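Side-chain contacts in similar to hydroxylamine oxidoreductase (Kuenenia stuttgartiensis, PDB 6H5L), which probably acts as an oxidoreductase of the hydroxylamine oxidoreductase type within a multiheme reductase complex, passing electrons along its c-type hemes: residues D15-T20 with Y53-R58; A22-V27 with S174-T179; A26-N31 with E36-F41; L34-G37 with T42-F45. One frame throughout, in Å; residues are numbered along the deposited sequence.

Contact 1. Residues D15-T20 with Y53-R58. With HEC (heme c), chain C.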
# COMPACT_ATOMS: atom_id res chain seq x y z
N ASP A 15 -47.41 14.63 15.93
CA ASP A 15 -47.87 15.39 17.09
C ASP A 15 -47.32 14.72 18.35
O ASP A 15 -47.73 13.60 18.68
CB ASP A 15 -49.39 15.47 17.13
CG ASP A 15 -49.91 16.25 18.32
OD1 ASP A 15 -49.38 17.35 18.58
OD2 ASP A 15 -50.85 15.76 18.98
N LEU A 16 -46.41 15.41 19.04
CA LEU A 16 -45.87 14.89 20.29
C LEU A 16 -46.93 14.78 21.37
O LEU A 16 -46.79 13.96 22.29
CB LEU A 16 -44.72 15.78 20.78
CG LEU A 16 -43.33 15.56 20.19
CD1 LEU A 16 -42.38 16.65 20.66
CD2 LEU A 16 -42.81 14.19 20.57
N TYR A 17 -47.98 15.59 21.30
CA TYR A 17 -49.01 15.64 22.33
C TYR A 17 -50.27 14.89 21.94
O TYR A 17 -51.38 15.27 22.34
CB TYR A 17 -49.33 17.09 22.67
CG TYR A 17 -48.15 17.83 23.26
CD1 TYR A 17 -47.19 18.41 22.43
CD2 TYR A 17 -47.98 17.92 24.63
CE1 TYR A 17 -46.10 19.07 22.97
CE2 TYR A 17 -46.89 18.59 25.17
CZ TYR A 17 -45.96 19.16 24.34
OH TYR A 17 -44.88 19.82 24.87
N LYS A 18 -50.13 13.83 21.14
CA LYS A 18 -51.27 13.00 20.77
C LYS A 18 -51.84 12.31 22.00
O LYS A 18 -51.11 11.86 22.88
CB LYS A 18 -50.84 11.95 19.74
CG LYS A 18 -51.98 11.15 19.15
CD LYS A 18 -51.48 9.87 18.50
CE LYS A 18 -52.64 9.01 18.03
NZ LYS A 18 -52.21 7.64 17.66
N ASP A 19 -53.17 12.26 22.07
CA ASP A 19 -53.90 11.60 23.16
C ASP A 19 -53.67 12.31 24.49
O ASP A 19 -53.61 11.68 25.55
CB ASP A 19 -53.53 10.12 23.25
CG ASP A 19 -53.93 9.33 22.02
OD1 ASP A 19 -55.05 9.55 21.53
OD2 ASP A 19 -53.13 8.51 21.53
N THR A 20 -53.54 13.64 24.44
CA THR A 20 -53.42 14.44 25.65
C THR A 20 -54.59 15.41 25.74
O THR A 20 -55.01 15.96 24.72
CB THR A 20 -52.10 15.22 25.69
OG1 THR A 20 -51.94 15.95 24.47
CG2 THR A 20 -50.93 14.26 25.87
N TYR A 53 -34.83 27.01 24.11
CA TYR A 53 -34.16 25.92 23.42
C TYR A 53 -34.48 24.55 24.00
O TYR A 53 -34.52 23.58 23.25
CB TYR A 53 -32.64 26.15 23.46
CG TYR A 53 -32.20 27.45 22.83
CD1 TYR A 53 -31.99 27.55 21.46
CD2 TYR A 53 -31.99 28.59 23.60
CE1 TYR A 53 -31.59 28.74 20.87
CE2 TYR A 53 -31.59 29.78 23.03
CZ TYR A 53 -31.39 29.86 21.67
OH TYR A 53 -31.00 31.05 21.10
N TRP A 54 -34.73 24.45 25.31
CA TRP A 54 -35.02 23.14 25.89
C TRP A 54 -36.42 22.68 25.53
O TRP A 54 -36.64 21.49 25.28
CB TRP A 54 -34.83 23.17 27.41
CG TRP A 54 -33.50 23.67 27.93
CD1 TRP A 54 -33.30 24.35 29.10
CD2 TRP A 54 -32.20 23.53 27.33
NE1 TRP A 54 -31.97 24.64 29.26
CE2 TRP A 54 -31.27 24.16 28.19
CE3 TRP A 54 -31.73 22.95 26.15
CZ2 TRP A 54 -29.91 24.21 27.91
CZ3 TRP A 54 -30.37 23.00 25.87
CH2 TRP A 54 -29.48 23.63 26.75
N GLN A 55 -37.39 23.60 25.51
CA GLN A 55 -38.79 23.27 25.22
C GLN A 55 -39.32 24.30 24.24
O GLN A 55 -40.02 25.25 24.61
CB GLN A 55 -39.62 23.25 26.51
CG GLN A 55 -41.03 22.72 26.35
CD GLN A 55 -41.11 21.21 26.45
OE1 GLN A 55 -40.09 20.52 26.48
NE2 GLN A 55 -42.32 20.69 26.51
N PRO A 56 -38.99 24.15 22.95
CA PRO A 56 -39.29 25.22 21.98
C PRO A 56 -40.78 25.49 21.78
O PRO A 56 -41.18 26.66 21.73
CB PRO A 56 -38.63 24.72 20.69
CG PRO A 56 -37.61 23.73 21.14
CD PRO A 56 -38.20 23.07 22.34
N ASN A 57 -41.60 24.44 21.65
CA ASN A 57 -43.03 24.65 21.42
C ASN A 57 -43.64 25.56 22.47
O ASN A 57 -44.43 26.46 22.15
CB ASN A 57 -43.76 23.31 21.40
CG ASN A 57 -43.67 22.60 20.06
OD1 ASN A 57 -43.47 23.24 19.03
ND2 ASN A 57 -43.82 21.28 20.07
N ARG A 58 -43.28 25.36 23.74
CA ARG A 58 -43.89 26.12 24.82
C ARG A 58 -43.23 27.47 25.03
O ARG A 58 -43.90 28.42 25.43
CB ARG A 58 -43.84 25.30 26.11
CG ARG A 58 -44.37 26.02 27.35
CD ARG A 58 -45.88 26.17 27.34
NE ARG A 58 -46.38 26.75 28.58
CZ ARG A 58 -47.66 27.01 28.81
NH1 ARG A 58 -48.58 26.73 27.90
NH2 ARG A 58 -48.03 27.55 29.97
FE HEC C . -28.93 32.78 10.66
CHA HEC C . -29.07 33.07 14.06
CHB HEC C . -30.76 29.88 10.82
CHC HEC C . -29.25 32.81 7.27
CHD HEC C . -26.39 35.06 10.47
NA HEC C . -29.79 31.69 12.16
C1A HEC C . -29.67 31.96 13.51
C2A HEC C . -30.30 30.87 14.24
C3A HEC C . -30.76 29.99 13.34
C4A HEC C . -30.45 30.49 12.02
CMA HEC C . -31.50 28.67 13.65
CAA HEC C . -30.40 30.76 15.78
CBA HEC C . -31.77 31.18 16.29
CGA HEC C . -31.74 31.19 17.80
O1A HEC C . -30.63 31.06 18.37
O2A HEC C . -32.82 31.34 18.43
NB HEC C . -29.78 31.53 9.29
C1B HEC C . -30.61 30.46 9.58
C2B HEC C . -31.29 30.08 8.36
C3B HEC C . -30.87 30.88 7.38
C4B HEC C . -29.91 31.81 7.94
CMB HEC C . -32.31 28.91 8.25
CAB HEC C . -31.31 30.86 5.90
CBB HEC C . -32.78 31.30 5.74
NC HEC C . -27.94 33.71 9.14
C1C HEC C . -28.33 33.68 7.82
C2C HEC C . -27.72 34.80 7.14
C3C HEC C . -26.84 35.36 7.99
C4C HEC C . -27.01 34.73 9.29
CMC HEC C . -27.81 35.01 5.60
CAC HEC C . -25.87 36.54 7.70
CBC HEC C . -26.63 37.81 7.25
ND HEC C . -27.87 33.89 12.07
C1D HEC C . -26.89 34.82 11.74
C2D HEC C . -26.47 35.48 12.96
C3D HEC C . -27.31 34.86 14.08
C4D HEC C . -28.15 33.88 13.44
CMD HEC C . -25.40 36.59 13.09
CAD HEC C . -27.26 35.21 15.59
CBD HEC C . -28.53 35.99 15.94
CGD HEC C . -28.56 36.35 17.40
O1D HEC C . -29.57 36.95 17.84
O2D HEC C . -27.58 36.04 18.13

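Contact 2. Residues A22-V27 with S174-T179. With HEC (heme c), chain H.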
# COMPACT_ATOMS: atom_id res chain seq x y z
N ALA A 22 -56.97 18.74 26.43
CA ALA A 22 -56.76 20.13 26.04
C ALA A 22 -56.14 20.95 27.16
O ALA A 22 -55.36 21.87 26.89
CB ALA A 22 -58.08 20.75 25.59
N TRP A 23 -56.47 20.64 28.42
CA TRP A 23 -55.84 21.34 29.53
C TRP A 23 -54.35 21.03 29.59
O TRP A 23 -53.55 21.90 29.97
CB TRP A 23 -56.51 20.96 30.85
CG TRP A 23 -56.10 19.63 31.41
CD1 TRP A 23 -56.77 18.44 31.27
CD2 TRP A 23 -54.94 19.34 32.20
NE1 TRP A 23 -56.09 17.44 31.93
CE2 TRP A 23 -54.96 17.97 32.50
CE3 TRP A 23 -53.88 20.12 32.68
CZ2 TRP A 23 -53.97 17.35 33.26
CZ3 TRP A 23 -52.89 19.51 33.44
CH2 TRP A 23 -52.95 18.14 33.72
N TYR A 24 -53.95 19.81 29.22
CA TYR A 24 -52.54 19.43 29.25
C TYR A 24 -51.77 20.12 28.13
O TYR A 24 -50.65 20.59 28.34
CB TYR A 24 -52.42 17.91 29.14
CG TYR A 24 -51.00 17.38 29.26
CD1 TYR A 24 -50.19 17.26 28.14
CD2 TYR A 24 -50.49 16.97 30.49
CE1 TYR A 24 -48.90 16.77 28.24
CE2 TYR A 24 -49.20 16.48 30.60
CZ TYR A 24 -48.41 16.38 29.47
OH TYR A 24 -47.13 15.89 29.57
N GLN A 25 -52.35 20.19 26.93
CA GLN A 25 -51.68 20.88 25.83
C GLN A 25 -51.69 22.39 26.02
O GLN A 25 -50.80 23.08 25.51
CB GLN A 25 -52.35 20.53 24.50
CG GLN A 25 -52.16 19.09 24.07
CD GLN A 25 -52.59 18.85 22.63
OE1 GLN A 25 -52.20 19.58 21.72
NE2 GLN A 25 -53.42 17.83 22.43
N ALA A 26 -52.67 22.92 26.75
CA ALA A 26 -52.73 24.36 26.97
C ALA A 26 -51.60 24.84 27.88
O ALA A 26 -51.20 26.01 27.80
CB ALA A 26 -54.09 24.75 27.56
N VAL A 27 -51.09 23.97 28.75
CA VAL A 27 -50.04 24.33 29.70
C VAL A 27 -48.70 23.73 29.34
O VAL A 27 -47.72 23.97 30.06
CB VAL A 27 -50.44 23.93 31.14
CG1 VAL A 27 -51.70 24.66 31.56
CG2 VAL A 27 -50.61 22.43 31.25
N SER A 174 -40.71 13.96 29.65
CA SER A 174 -39.63 14.44 30.51
C SER A 174 -39.89 15.85 31.00
O SER A 174 -39.65 16.16 32.17
CB SER A 174 -38.30 14.36 29.75
OG SER A 174 -37.20 14.48 30.64
N TRP A 175 -40.38 16.73 30.12
CA TRP A 175 -40.65 18.10 30.55
C TRP A 175 -41.85 18.17 31.48
O TRP A 175 -41.94 19.09 32.30
CB TRP A 175 -40.87 19.01 29.34
CG TRP A 175 -40.76 20.45 29.70
CD1 TRP A 175 -41.78 21.34 29.90
CD2 TRP A 175 -39.55 21.19 29.92
NE1 TRP A 175 -41.28 22.57 30.22
CE2 TRP A 175 -39.91 22.51 30.24
CE3 TRP A 175 -38.19 20.85 29.87
CZ2 TRP A 175 -38.96 23.50 30.51
CZ3 TRP A 175 -37.25 21.83 30.14
CH2 TRP A 175 -37.64 23.14 30.46
N GLU A 176 -42.78 17.22 31.36
CA GLU A 176 -43.89 17.14 32.31
C GLU A 176 -43.36 16.95 33.73
O GLU A 176 -43.67 17.73 34.63
CB GLU A 176 -44.83 16.00 31.92
CG GLU A 176 -45.97 15.79 32.91
CD GLU A 176 -46.69 14.47 32.70
OE1 GLU A 176 -46.53 13.86 31.62
OE2 GLU A 176 -47.42 14.05 33.62
N ALA A 177 -42.54 15.91 33.93
CA ALA A 177 -42.04 15.60 35.27
C ALA A 177 -41.25 16.76 35.86
O ALA A 177 -41.21 16.93 37.09
CB ALA A 177 -41.18 14.35 35.22
N ASN A 178 -40.61 17.57 35.02
CA ASN A 178 -39.78 18.66 35.51
C ASN A 178 -40.62 19.71 36.24
O ASN A 178 -40.36 20.05 37.39
CB ASN A 178 -39.01 19.30 34.35
CG ASN A 178 -37.97 20.30 34.83
OD1 ASN A 178 -37.51 20.25 35.97
ND2 ASN A 178 -37.60 21.23 33.94
N THR A 179 -41.65 20.23 35.57
CA THR A 179 -42.41 21.37 36.07
C THR A 179 -43.74 20.99 36.72
O THR A 179 -44.43 21.87 37.24
CB THR A 179 -42.67 22.37 34.94
OG1 THR A 179 -43.55 21.79 33.97
CG2 THR A 179 -41.36 22.75 34.26
FE HEC H . -32.72 8.76 29.50
CHA HEC H . -35.49 8.30 31.45
CHB HEC H . -32.41 5.34 29.14
CHC HEC H . -30.05 9.19 27.35
CHD HEC H . -32.66 12.10 30.22
NA HEC H . -33.75 7.13 30.18
C1A HEC H . -34.88 7.17 30.97
C2A HEC H . -35.32 5.80 31.18
C3A HEC H . -34.47 4.99 30.55
C4A HEC H . -33.46 5.80 29.90
CMA HEC H . -34.55 3.45 30.51
CAA HEC H . -36.55 5.35 32.00
CBA HEC H . -36.12 5.03 33.42
CGA HEC H . -37.24 4.31 34.12
O1A HEC H . -37.30 4.40 35.36
O2A HEC H . -38.07 3.66 33.43
NB HEC H . -31.43 7.50 28.48
C1B HEC H . -31.55 6.12 28.40
C2B HEC H . -30.62 5.65 27.39
C3B HEC H . -29.97 6.71 26.90
C4B HEC H . -30.47 7.89 27.57
CMB HEC H . -30.42 4.17 26.99
CAB HEC H . -28.87 6.71 25.80
CBB HEC H . -29.40 6.24 24.43
NC HEC H . -31.55 10.33 28.92
C1C HEC H . -30.54 10.32 27.98
C2C HEC H . -30.26 11.70 27.60
C3C HEC H . -30.81 12.46 28.56
C4C HEC H . -31.74 11.64 29.30
CMC HEC H . -28.99 12.08 26.80
CAC HEC H . -30.73 14.00 28.70
CBC HEC H . -31.75 14.66 27.76
ND HEC H . -33.91 10.01 30.64
C1D HEC H . -33.65 11.37 30.83
C2D HEC H . -34.60 11.90 31.78
C3D HEC H . -35.49 10.71 32.17
C4D HEC H . -34.98 9.58 31.41
CMD HEC H . -34.68 13.35 32.28
CAD HEC H . -36.67 10.69 33.15
CBD HEC H . -37.73 11.71 32.75
CGD HEC H . -38.88 11.61 33.71
O1D HEC H . -40.02 11.32 33.25
O2D HEC H . -38.65 11.81 34.93

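Contact 3. Residues A26-N31 with E36-F41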
# COMPACT_ATOMS: atom_id res chain seq x y z
N ALA A 26 -52.67 22.92 26.75
CA ALA A 26 -52.73 24.36 26.97
C ALA A 26 -51.60 24.84 27.88
O ALA A 26 -51.20 26.01 27.80
CB ALA A 26 -54.09 24.75 27.56
N VAL A 27 -51.09 23.97 28.75
CA VAL A 27 -50.04 24.33 29.70
C VAL A 27 -48.70 23.73 29.34
O VAL A 27 -47.72 23.97 30.06
CB VAL A 27 -50.44 23.93 31.14
CG1 VAL A 27 -51.70 24.66 31.56
CG2 VAL A 27 -50.61 22.43 31.25
N TYR A 28 -48.60 22.95 28.26
CA TYR A 28 -47.33 22.33 27.91
C TYR A 28 -46.94 22.56 26.45
O TYR A 28 -45.75 22.60 26.14
CB TYR A 28 -47.38 20.83 28.22
CG TYR A 28 -47.04 20.50 29.66
CD1 TYR A 28 -45.77 20.76 30.17
CD2 TYR A 28 -47.98 19.93 30.50
CE1 TYR A 28 -45.45 20.46 31.48
CE2 TYR A 28 -47.67 19.63 31.82
CZ TYR A 28 -46.40 19.89 32.30
OH TYR A 28 -46.09 19.60 33.61
N LYS A 29 -47.91 22.70 25.55
CA LYS A 29 -47.59 22.91 24.14
C LYS A 29 -47.87 24.32 23.65
O LYS A 29 -47.05 24.86 22.89
CB LYS A 29 -48.36 21.92 23.26
CG LYS A 29 -47.96 22.01 21.79
CD LYS A 29 -48.79 21.13 20.88
CE LYS A 29 -48.30 21.27 19.44
NZ LYS A 29 -49.08 20.43 18.48
N ASP A 30 -49.00 24.92 24.03
CA ASP A 30 -49.34 26.25 23.56
C ASP A 30 -48.22 27.24 23.88
O ASP A 30 -47.71 27.28 25.00
CB ASP A 30 -50.65 26.72 24.20
CG ASP A 30 -51.86 25.99 23.63
OD1 ASP A 30 -51.68 25.18 22.70
OD2 ASP A 30 -52.98 26.23 24.13
N ASN A 31 -47.84 28.03 22.87
CA ASN A 31 -46.64 28.86 22.98
C ASN A 31 -46.94 30.10 23.79
O ASN A 31 -47.50 31.08 23.28
CB ASN A 31 -46.11 29.23 21.60
CG ASN A 31 -44.84 30.07 21.67
OD1 ASN A 31 -44.90 31.30 21.62
ND2 ASN A 31 -43.70 29.40 21.79
N GLU A 36 -44.31 33.14 31.02
CA GLU A 36 -45.10 32.24 31.83
C GLU A 36 -44.32 30.95 32.03
O GLU A 36 -43.25 30.76 31.43
CB GLU A 36 -46.46 31.98 31.17
CG GLU A 36 -47.58 31.61 32.13
CD GLU A 36 -48.89 31.35 31.41
OE1 GLU A 36 -49.21 32.10 30.47
OE2 GLU A 36 -49.59 30.39 31.78
N GLY A 37 -44.85 30.07 32.86
CA GLY A 37 -44.25 28.78 33.14
C GLY A 37 -44.83 27.68 32.28
O GLY A 37 -45.10 27.87 31.09
N SER A 38 -45.03 26.52 32.89
CA SER A 38 -45.62 25.37 32.21
C SER A 38 -46.20 24.43 33.25
O SER A 38 -45.80 24.44 34.41
CB SER A 38 -44.60 24.64 31.33
OG SER A 38 -43.56 24.09 32.12
N GLY A 39 -47.15 23.61 32.81
CA GLY A 39 -47.80 22.67 33.68
C GLY A 39 -48.94 23.29 34.45
O GLY A 39 -49.31 24.45 34.24
N PRO A 40 -49.53 22.53 35.38
CA PRO A 40 -50.65 23.07 36.17
C PRO A 40 -50.30 24.31 36.97
O PRO A 40 -51.21 25.10 37.29
CB PRO A 40 -51.02 21.89 37.09
CG PRO A 40 -49.79 21.03 37.13
CD PRO A 40 -49.18 21.15 35.77
N PHE A 41 -49.03 24.53 37.29
CA PHE A 41 -48.59 25.71 38.02
C PHE A 41 -47.89 26.72 37.12
O PHE A 41 -46.96 27.39 37.55
CB PHE A 41 -47.68 25.30 39.18
CG PHE A 41 -48.22 24.17 40.01
CD1 PHE A 41 -49.40 24.32 40.71
CD2 PHE A 41 -47.55 22.96 40.08
CE1 PHE A 41 -49.91 23.28 41.47
CE2 PHE A 41 -48.04 21.92 40.83
CZ PHE A 41 -49.23 22.08 41.53

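Contact 4. Residues L34-G37 with T42-F45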
# COMPACT_ATOMS: atom_id res chain seq x y z
N LEU A 34 -41.34 33.64 27.22
CA LEU A 34 -40.77 33.48 28.55
C LEU A 34 -41.63 34.15 29.61
O LEU A 34 -41.21 34.27 30.76
CB LEU A 34 -39.35 34.06 28.59
CG LEU A 34 -38.27 33.28 27.84
CD1 LEU A 34 -36.93 33.99 27.95
CD2 LEU A 34 -38.17 31.86 28.36
N SER A 35 -42.83 34.59 29.22
CA SER A 35 -43.74 35.34 30.08
C SER A 35 -44.47 34.46 31.09
O SER A 35 -45.17 34.99 31.96
CB SER A 35 -44.78 36.07 29.22
OG SER A 35 -45.50 35.16 28.40
N GLU A 36 -44.31 33.14 31.02
CA GLU A 36 -45.10 32.24 31.83
C GLU A 36 -44.32 30.95 32.03
O GLU A 36 -43.25 30.76 31.43
CB GLU A 36 -46.46 31.98 31.17
CG GLU A 36 -47.58 31.61 32.13
CD GLU A 36 -48.89 31.35 31.41
OE1 GLU A 36 -49.21 32.10 30.47
OE2 GLU A 36 -49.59 30.39 31.78
N GLY A 37 -44.85 30.07 32.86
CA GLY A 37 -44.25 28.78 33.14
C GLY A 37 -44.83 27.68 32.28
O GLY A 37 -45.10 27.87 31.09
N THR A 42 -48.34 26.82 35.86
CA THR A 42 -47.70 27.72 34.90
C THR A 42 -47.81 29.18 35.33
O THR A 42 -46.95 29.99 34.99
CB THR A 42 -48.30 27.52 33.51
OG1 THR A 42 -47.77 28.51 32.61
CG2 THR A 42 -49.82 27.64 33.56
N LYS A 43 -48.86 29.52 36.07
CA LYS A 43 -49.08 30.89 36.51
C LYS A 43 -48.32 31.25 37.78
O LYS A 43 -48.40 32.40 38.23
CB LYS A 43 -50.58 31.12 36.73
CG LYS A 43 -51.44 30.92 35.49
CD LYS A 43 -51.13 31.97 34.43
CE LYS A 43 -52.08 31.87 33.25
NZ LYS A 43 -51.87 32.95 32.26
N TYR A 44 -47.60 30.31 38.37
CA TYR A 44 -46.90 30.55 39.63
C TYR A 44 -45.41 30.84 39.44
O TYR A 44 -44.75 31.21 40.42
CB TYR A 44 -47.07 29.34 40.56
CG TYR A 44 -48.49 29.16 41.06
CD1 TYR A 44 -49.46 28.60 40.25
CD2 TYR A 44 -48.85 29.56 42.34
CE1 TYR A 44 -50.76 28.44 40.70
CE2 TYR A 44 -50.14 29.40 42.80
CZ TYR A 44 -51.09 28.84 41.98
OH TYR A 44 -52.38 28.67 42.42
N PHE A 45 -44.88 30.68 38.24
CA PHE A 45 -43.48 30.97 37.97
C PHE A 45 -43.32 31.36 36.51
O PHE A 45 -44.28 31.31 35.73
CB PHE A 45 -42.58 29.77 38.32
CG PHE A 45 -42.75 28.59 37.41
CD1 PHE A 45 -43.78 27.67 37.61
CD2 PHE A 45 -41.88 28.39 36.35
CE1 PHE A 45 -43.93 26.59 36.77
CE2 PHE A 45 -42.03 27.30 35.50
CZ PHE A 45 -43.06 26.40 35.71

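Contact 1. Residues D15-T20 with Y53-R58
The hydroxyl end of Y17 and the carboxamide of Q55 approach from opposite directions in this multiheme cytochrome c, where a turn-rich loop ahead of helix 22-28 meets the kink between helices 51-54 and 56-59. The loop is built from a type I turn over D15-K18 and a type II turn over Y17-T20. The Y17 ring and the Q55 amide stand nearly perpendicular, their planes 87° apart. Y17 OH lies 3.2 Å from Q55 NE2, but the angle is too poor for a hydrogen bond. Q55 brings its amide there by setting CG anti to the backbone N (chi1 -171°) and then bending the chain at chi2. N57 takes a different side of the tyrosine: its ND2 sits at the ring edge, near the ring plane, 4.3 Å from Y17 CE1. Y17 OH and N57 ND2 both donate to E207 OE1, so one carboxylate oxygen serves both segments. Y24 and Y28 of helix 22-28 also pack against Y17. At the start of 53-58 the chain turns to a cofactor instead. Here Y53 reaches the heme c of chain C with its hydroxyl, and F358 of the second subunit meets its ring edge-to-face. The propionate oxygen O1A lies in the plane of that ring, at its edge, and accepts a 2.8 Å hydrogen bond from Y53 OH.

Contact 2. Residues A22-V27 with S174-T179
Y24 reaches from helix 22-28 to E176 on helix 174-180, a helix-to-helix bridge in a multiheme cytochrome c that is about half helix. The backbones stay well apart: the nearest CA atoms, those of Y24 and E176, are 9.5 Å from each other, which leaves the span to long side chains. The polar part is one hydrogen bond, from Y24 OH to E176 OE1 at 2.9 Å. The donor does not lie in the carboxylate plane but stands 50° out of it. Ring and carboxylate planes are 83° apart, and the two side chains cross at about a right angle. E176 OE1 has a second partner, Q173 NE2, while E176 OE2 faces R168 in a long, weak ion pair; together these probably help to fix the rotation of the carboxylate and to hold it charged.

Van der Waals contact adds to the bridge. The edge of the Y24 ring meets the end of the glutamate crosswise, with CE2 3.8 Å from the carboxylate carbon E176 CD, which lies in the ring plane. Y24 has CG anti to its nitrogen (chi1 -176°), which carries the ring across the gap between the helices. Within its own helix, Y24 places CB over the centre of the W23 ring, and Y28 meets the Y24 ring with the planes at about 40°.

Cofactor contacts come from S174 and A177, which touch the heme c of chain H. S174 OG approaches its methyl carbon CMD, and A177 CB lies 3.6 Å from its propionate oxygen O2D.

Contact 3. Residues A26-N31 with E36-F41
Y28 lays one face of its ring over G39, and V27 flanks the same glycine, so the following loop folds back on residues 27 and 28 of helix 22-28. Packing is closest here. G39 CA sits 3.8 Å from the centroid of the Y28 ring, 29° off its normal, a CH-pi contact. On the backbone, G39 N donates to V27 O at 2.8 Å with an almost straight angle of 170°, although the donor stands above the carbonyl plane. V27 adds its branches: CG2 is 3.7 Å from G39 CA, and CB approaches G39 O. G39 has a positive phi of 84°, and at its backbone angles a CB would be jammed against the carbonyl O of S38. S38 OG and P40 CD approach the ring obliquely, S38 OG being hydrogen-bonded to T179.

Toward solvent the match is looser. V27 and P40 are only partly buried, with V27 CG2 4.3 Å from P40 N. Cutting Y28 back to an alanine is likely to open a gap between G39 and E176 of helix 174-180, leaving the glycine without its CH-pi partner. One directional backbone bond and a glycine pressed to an aromatic face imply that the fold-back depends on close shape fit around G39, with one backbone hydrogen bond, together with the packing of V27 and Y28, helping to place it, and no strand pairing.

Contact 4. Residues L34-G37 with T42-F45
T42 meets E36 and G37 through both its side chain and its backbone. Its OG1 donates to E36 OE2 at 2.7 Å, arriving on the anti side of the carboxylate and tilted out of its plane. At the other end of the residue, T42 O accepts from G37 N at 3.0 Å; the N-H lies in the carbonyl plane on a lone pair, though the bond is bent to 146°. K43 follows, with its chain bent at chi2 so that the aliphatic part folds back beside the glutamate. K43 CD comes within 3.4 Å of E36 OE2, and NZ pairs with E36 OE1 at 3.3 Å in a salt bridge whose hydrogen bond is weak. The two carboxylate oxygens thus take different partners, and R58 adds a long, weak ion pair to OE2.

The setting is an irregular loop between helices 22-28 and 51-54, closed on itself by these bonds. A glutamine in place of E36 would probably weaken the hold on K43, leaving its ammonium group without the opposing charge.

Beyond Y44 the chain brings round F45. Its chi1 of 69° sets CG between the backbone N and the carbonyl carbon, and this rotation is what turns one face of the ring onto G37. G37 CA is 3.9 Å from the ring centroid and 25° off the normal, offset toward the rim, a CH-pi contact. Y184 meets the F45 ring edge-to-face.

Overall arrangement
All four contacts lie on the same side of the chain's centre and share the N-terminal region around helix 22-28. Contacts 2 and 3 have centres 6 Å apart and both contain A26 and V27; T179 OG1 and S38 OG, 3.0 Å apart, probably hydrogen-bond between them. Contact 4 continues from contact 3 through E36 and G37, with centres 8 Å apart. R58 of contact 1 joins the group, its NH1 2.7 Å from A26 O and its NE 3.0 Å from G37 O, both probable hydrogen bonds. Contacts 1 and 2 reach different hemes, contact 1 the heme c of chain C and contact 2 that of chain H, while the side chains of Y28 and F45 stay about 10 Å from a heme.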